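Local structure of Vlm2 (Streptomyces tsusimaensis, 6ECB) at residues A26-N32 with G65-E71. The protein takes part in making the depsipeptide valinomycin as a nonribosomal peptide synthetase, of which this is the thioesterase domain, with an alpha/beta-hydrolase fold. Residues are numbered along the deposited sequence; the frame is centred on the assembly and turned at random.
Sequences AKLVRLN and GEIHGVE
The antiparallel edge of an alpha/beta-hydrolase sheet is built here, where strand 27-30, at one margin of the sheet, pairs with strand 67-71; it is the one antiparallel strand of a sheet in which 67-71 and the other strands run parallel to one another. Lys27 with Glu71 and Val29 with Gly69 are the hydrogen-bonded pairs; Leu28 faces Val70 and Arg30 faces His68 in the non-hydrogen-bonded ones. One further backbone bond, from Leu31 N to Ile67 O (2.8 Å), carries the ladder past the end of strand 27-30.

Beyond it a side chain takes over from the backbone. Asn32 CG is folded between its own backbone N and carbonyl carbon (chi1 72°), which presents the amide to the backbone of Gly65 and Ile67. Its ND2 gives a nearly straight bond to Gly65 O (2.7 Å), lying almost in the amide plane, while OD1 accepts from Ile67 N at 2.9 Å. That donor stands above the plane of the Asn32 carbonyl; Arg30 NE reaches OD1 from the opposite face, so two N-H groups grip one oxygen. A leucine in place of Asn32 would probably leave Ile67 N, Gly65 O and Arg30 NE without these partners and let the guanidinium turn.

On the face carrying Leu28, Arg30, His68 and Val70, the His68 ring has a carbon near the rim of either face: Arg30 CD makes a CH-pi contact 4.1 Å from the His68 ring centroid, and Leu28 CD2 lies over the opposite face. On the same side of the sheet, helix 86-97 packs against Leu28 and Val70. The bend at chi2 of Arg30 (64°) carries its guanidinium over Glu66, whose CG lies 3.4 Å from the guanidinium plane. A water bridges Arg30 and His68, accepting from Arg30 NH1 at 2.7 Å and hydrogen-bonded to His68 NE2 at 3.1 Å.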
loop_
_atom_site.group_PDB
_atom_site.type_symbol
_atom_site.label_atom_id
_atom_site.label_comp_id
_atom_site.label_asym_id
_atom_site.label_seq_id
_atom_site.Cartn_x
_atom_site.Cartn_y
_atom_site.Cartn_z
ATOM N N ALA A 26 12.776 8.207 2.962
ATOM C CA ALA A 26 11.340 8.157 2.800
ATOM C C ALA A 26 10.700 9.226 3.676
ATOM O O ALA A 26 11.329 9.787 4.577
ATOM C CB ALA A 26 10.812 6.782 3.152
ATOM N N LYS A 27 9.432 9.501 3.395
ATOM C CA LYS A 27 8.709 10.637 3.946
ATOM C C LYS A 27 7.452 10.097 4.602
ATOM O O LYS A 27 6.694 9.371 3.964
ATOM C CB LYS A 27 8.373 11.609 2.814
ATOM C CG LYS A 27 7.466 12.759 3.128
ATOM C CD LYS A 27 7.308 13.649 1.872
ATOM C CE LYS A 27 6.201 14.681 2.031
ATOM N NZ LYS A 27 6.145 15.652 0.893
ATOM N N LEU A 28 7.221 10.452 5.862
ATOM C CA LEU A 28 5.993 10.072 6.544
ATOM C C LEU A 28 4.916 11.114 6.242
ATOM O O LEU A 28 5.116 12.304 6.512
ATOM C CB LEU A 28 6.287 9.986 8.035
ATOM C CG LEU A 28 5.356 9.184 8.912
ATOM C CD1 LEU A 28 5.295 7.745 8.450
ATOM C CD2 LEU A 28 5.846 9.276 10.344
ATOM N N VAL A 29 3.794 10.682 5.672
ATOM C CA VAL A 29 2.707 11.578 5.263
ATOM C C VAL A 29 1.460 11.270 6.088
ATOM O O VAL A 29 1.022 10.120 6.147
ATOM C CB VAL A 29 2.391 11.415 3.769
ATOM C CG1 VAL A 29 1.227 12.317 3.385
ATOM C CG2 VAL A 29 3.621 11.739 2.939
ATOM N N ARG A 30 0.876 12.298 6.698
ATOM C CA ARG A 30 -0.377 12.129 7.430
ATOM C C ARG A 30 -1.541 12.044 6.453
ATOM O O ARG A 30 -1.715 12.925 5.605
ATOM C CB ARG A 30 -0.566 13.302 8.392
ATOM C CG ARG A 30 -1.804 13.208 9.276
ATOM C CD ARG A 30 -1.768 12.014 10.254
ATOM N NE ARG A 30 -2.958 12.009 11.096
ATOM C CZ ARG A 30 -3.030 12.604 12.285
ATOM N NH1 ARG A 30 -1.960 13.212 12.792
ATOM N NH2 ARG A 30 -4.168 12.574 12.976
ATOM N N LEU A 31 -2.346 10.992 6.577
ATOM C CA LEU A 31 -3.429 10.735 5.639
ATOM C C LEU A 31 -4.799 11.092 6.177
ATOM O O LEU A 31 -5.755 11.072 5.397
ATOM C CB LEU A 31 -3.465 9.270 5.223
ATOM C CG LEU A 31 -2.175 8.741 4.593
ATOM C CD1 LEU A 31 -2.288 7.289 4.220
ATOM C CD2 LEU A 31 -1.845 9.593 3.373
ATOM N N ASN A 32 -4.935 11.387 7.461
ATOM C CA ASN A 32 -6.218 11.816 8.008
ATOM C C ASN A 32 -6.083 13.017 8.934
ATOM O O ASN A 32 -4.981 13.376 9.346
ATOM C CB ASN A 32 -6.873 10.619 8.729
ATOM C CG ASN A 32 -6.187 10.257 10.034
ATOM O OD1 ASN A 32 -4.983 10.493 10.232
ATOM N ND2 ASN A 32 -6.957 9.664 10.944
ATOM N N GLY A 65 -6.762 6.679 15.245
ATOM C CA GLY A 65 -6.281 8.002 15.550
ATOM C C GLY A 65 -5.479 8.563 14.390
ATOM O O GLY A 65 -6.027 9.177 13.468
ATOM N N GLU A 66 -4.171 8.366 14.431
ATOM C CA GLU A 66 -3.279 8.915 13.417
ATOM C C GLU A 66 -3.036 7.870 12.344
ATOM O O GLU A 66 -2.543 6.777 12.644
ATOM C CB GLU A 66 -1.952 9.310 14.048
ATOM C CG GLU A 66 -2.083 10.392 15.098
ATOM C CD GLU A 66 -0.735 10.868 15.593
ATOM O OE1 GLU A 66 0.298 10.279 15.198
ATOM O OE2 GLU A 66 -0.714 11.833 16.374
ATOM N N ILE A 67 -3.338 8.218 11.103
ATOM C CA ILE A 67 -3.061 7.357 9.961
ATOM C C ILE A 67 -1.993 8.029 9.119
ATOM O O ILE A 67 -2.185 9.157 8.652
ATOM C CB ILE A 67 -4.314 7.098 9.125
ATOM C CG1 ILE A 67 -5.387 6.452 10.000
ATOM C CG2 ILE A 67 -3.980 6.180 7.976
ATOM C CD1 ILE A 67 -6.735 6.532 9.404
ATOM N N HIS A 68 -0.887 7.330 8.920
ATOM C CA HIS A 68 0.212 7.797 8.099
ATOM C C HIS A 68 0.443 6.823 6.960
ATOM O O HIS A 68 0.122 5.638 7.056
ATOM C CB HIS A 68 1.520 7.893 8.874
ATOM C CG HIS A 68 1.516 8.938 9.936
ATOM N ND1 HIS A 68 1.206 8.666 11.253
ATOM C CD2 HIS A 68 1.805 10.256 9.876
ATOM C CE1 HIS A 68 1.322 9.778 11.959
ATOM N NE2 HIS A 68 1.672 10.759 11.145
ATOM N N GLY A 69 1.054 7.324 5.891
ATOM C CA GLY A 69 1.678 6.459 4.908
ATOM C C GLY A 69 3.122 6.876 4.710
ATOM O O GLY A 69 3.489 8.034 4.900
ATOM N N VAL A 70 3.944 5.910 4.328
ATOM C CA VAL A 70 5.325 6.194 3.972
ATOM C C VAL A 70 5.407 6.354 2.466
ATOM O O VAL A 70 5.021 5.458 1.715
ATOM C CB VAL A 70 6.272 5.094 4.446
ATOM C CG1 VAL A 70 7.685 5.447 4.036
ATOM C CG2 VAL A 70 6.179 4.946 5.944
ATOM N N GLU A 71 5.926 7.485 2.045
ATOM C CA GLU A 71 6.184 7.782 0.651
ATOM C C GLU A 71 7.638 7.434 0.335
ATOM O O GLU A 71 8.546 7.803 1.085
ATOM C CB GLU A 71 5.919 9.259 0.417
ATOM C CG GLU A 71 6.009 9.680 -0.963
ATOM C CD GLU A 71 4.655 9.904 -1.606
ATOM O OE1 GLU A 71 3.644 9.213 -1.310
ATOM O OE2 GLU A 71 4.652 10.781 -2.447
HETATM O O HOH W 1 0.638 13.524 12.144
#